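PDB 4ZMI: telomere length regulator taz1 from Schizosaccharomyces pombe, which binds double-stranded telomeric DNA, regulates telomere length and function, and is required to repress telomere-adjacent genes and for normal meiosis or sporulation. Local coordinates for residues I76-Y80 with C170-T174. Coordinates in Å, arbitrary orientation, origin at the centre of the assembly. Residues are numbered along the deposited sequence.
Sequences IFFSY and CLPYT. With MG (magnesium ion), chain B.
A loop that holds a magnesium ion with backbone oxygens sets Pro172 against the face of the Phe77 ring, CD leading. The setting is the all-helical TRF-family domain of Taz1. Residues 76-80 enter helix 78-83, with Phe77 at the N-cap position. Residues 170-174 irregularly link helices 163-168 and 176-182: Leu171 and Tyr173 are extended (phi/psi -125/146 and -126/156) around Pro172 at -84/39. The nearest CA atoms are those of Tyr80 and Pro172, 7.8 Å apart. Phe77 (chi1 m) points toward the loop. Pro172 CD sits 3.7 Å from the Phe77 ring centroid, 10° off its normal, a CH-pi contact. Leu171 CD2 lies 3.9 Å from Phe77 CE2, and Tyr80 CD1 (chi1 t) 4.0 Å from Pro172 CG. Tyr173 (chi1 m) starts sideways, but its end reaches the first helical turn. There Tyr173 OH donates a hydrogen bond to Ser79 OG (chi1 p), 2.7 Å away. Asp126 of helix 118-130 hydrogen-bonds Ser79 OG through OD1 and Phe78 N through OD2. Tyr80 OH bonds Trp3 N. The buried contact joins this loop to the start of helix 78-83. Leu168 and a water also belong to the metal site; magnesium is 2.4 Å from Leu171 O and 2.5 Å from Tyr173 O.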
loop_
_atom_site.group_PDB
_atom_site.type_symbol
_atom_site.label_atom_id
_atom_site.label_comp_id
_atom_site.label_asym_id
_atom_site.label_seq_id
_atom_site.Cartn_x
_atom_site.Cartn_y
_atom_site.Cartn_z
ATOM N N ILE A 76 -0.967 4.197 6.120
ATOM C CA ILE A 76 -0.070 5.212 6.632
ATOM C C ILE A 76 0.808 5.763 5.529
ATOM O O ILE A 76 1.328 5.006 4.714
ATOM C CB ILE A 76 0.878 4.599 7.653
ATOM C CG1 ILE A 76 0.094 4.016 8.828
ATOM C CG2 ILE A 76 1.901 5.633 8.096
ATOM C CD1 ILE A 76 -0.707 5.046 9.584
ATOM N N PHE A 77 1.007 7.075 5.518
ATOM C CA PHE A 77 1.818 7.696 4.490
ATOM C C PHE A 77 3.080 8.322 5.010
ATOM O O PHE A 77 3.062 9.422 5.582
ATOM C CB PHE A 77 0.981 8.695 3.716
ATOM C CG PHE A 77 -0.059 8.036 2.890
ATOM C CD1 PHE A 77 -1.287 7.723 3.433
ATOM C CD2 PHE A 77 0.229 7.643 1.586
ATOM C CE1 PHE A 77 -2.246 7.085 2.675
ATOM C CE2 PHE A 77 -0.709 7.007 0.810
ATOM C CZ PHE A 77 -1.963 6.711 1.354
ATOM N N PHE A 78 4.186 7.621 4.781
ATOM C CA PHE A 78 5.474 8.074 5.267
ATOM C C PHE A 78 5.933 9.340 4.565
ATOM O O PHE A 78 6.591 10.193 5.173
ATOM C CB PHE A 78 6.509 6.951 5.207
ATOM C CG PHE A 78 6.241 5.846 6.193
ATOM C CD1 PHE A 78 5.623 4.680 5.796
ATOM C CD2 PHE A 78 6.574 5.999 7.529
ATOM C CE1 PHE A 78 5.353 3.678 6.704
ATOM C CE2 PHE A 78 6.313 5.001 8.437
ATOM C CZ PHE A 78 5.705 3.838 8.028
ATOM N N SER A 79 5.553 9.501 3.306
ATOM C CA SER A 79 5.865 10.756 2.638
ATOM C C SER A 79 5.148 11.919 3.316
ATOM O O SER A 79 5.690 13.001 3.419
ATOM C CB SER A 79 5.486 10.717 1.159
ATOM O OG SER A 79 4.094 10.533 0.981
ATOM N N TYR A 80 3.925 11.686 3.769
ATOM C CA TYR A 80 3.144 12.740 4.394
ATOM C C TYR A 80 3.733 13.095 5.765
ATOM O O TYR A 80 3.985 14.251 6.055
ATOM C CB TYR A 80 1.707 12.265 4.531
ATOM C CG TYR A 80 0.734 13.272 5.080
ATOM C CD1 TYR A 80 -0.116 13.965 4.239
ATOM C CD2 TYR A 80 0.630 13.488 6.438
ATOM C CE1 TYR A 80 -1.025 14.868 4.725
ATOM C CE2 TYR A 80 -0.278 14.413 6.951
ATOM C CZ TYR A 80 -1.100 15.095 6.087
ATOM O OH TYR A 80 -2.011 15.981 6.579
ATOM N N CYS A 170 -5.631 7.525 -4.568
ATOM C CA CYS A 170 -5.094 6.756 -3.451
ATOM C C CYS A 170 -4.029 7.512 -2.661
ATOM O O CYS A 170 -3.291 6.890 -1.902
ATOM C CB CYS A 170 -4.461 5.446 -3.953
ATOM S SG CYS A 170 -5.574 4.259 -4.760
ATOM N N LEU A 171 -3.903 8.820 -2.879
ATOM C CA LEU A 171 -2.902 9.620 -2.166
ATOM C C LEU A 171 -3.562 10.798 -1.447
ATOM O O LEU A 171 -4.554 11.364 -1.943
ATOM C CB LEU A 171 -1.824 10.146 -3.113
ATOM C CG LEU A 171 -0.947 9.093 -3.802
ATOM C CD1 LEU A 171 -0.093 9.782 -4.809
ATOM C CD2 LEU A 171 -0.068 8.403 -2.784
ATOM N N PRO A 172 -3.014 11.183 -0.277
ATOM C CA PRO A 172 -3.569 12.314 0.480
ATOM C C PRO A 172 -2.987 13.598 -0.096
ATOM O O PRO A 172 -2.639 14.538 0.615
ATOM C CB PRO A 172 -3.077 12.051 1.908
ATOM C CG PRO A 172 -1.747 11.365 1.693
ATOM C CD PRO A 172 -1.905 10.529 0.443
ATOM N N TYR A 173 -2.858 13.605 -1.414
ATOM C CA TYR A 173 -2.433 14.780 -2.138
ATOM C C TYR A 173 -3.458 15.078 -3.218
ATOM O O TYR A 173 -4.202 14.181 -3.660
ATOM C CB TYR A 173 -1.044 14.550 -2.719
ATOM C CG TYR A 173 -0.076 14.065 -1.672
ATOM C CD1 TYR A 173 0.461 12.775 -1.724
ATOM C CD2 TYR A 173 0.283 14.891 -0.606
ATOM C CE1 TYR A 173 1.349 12.322 -0.745
ATOM C CE2 TYR A 173 1.170 14.452 0.377
ATOM C CZ TYR A 173 1.692 13.173 0.313
ATOM O OH TYR A 173 2.562 12.768 1.305
ATOM N N THR A 174 -3.484 16.343 -3.625
ATOM C CA THR A 174 -4.556 16.908 -4.422
ATOM C C THR A 174 -4.214 17.081 -5.896
ATOM O O THR A 174 -5.112 17.239 -6.722
ATOM C CB THR A 174 -4.975 18.289 -3.857
ATOM O OG1 THR A 174 -3.838 19.156 -3.817
ATOM C CG2 THR A 174 -5.503 18.131 -2.455
HETATM MG MG MG B . -6.076 12.636 -3.343
HETATM O O HOH W 1 -6.959 13.520 -5.409
#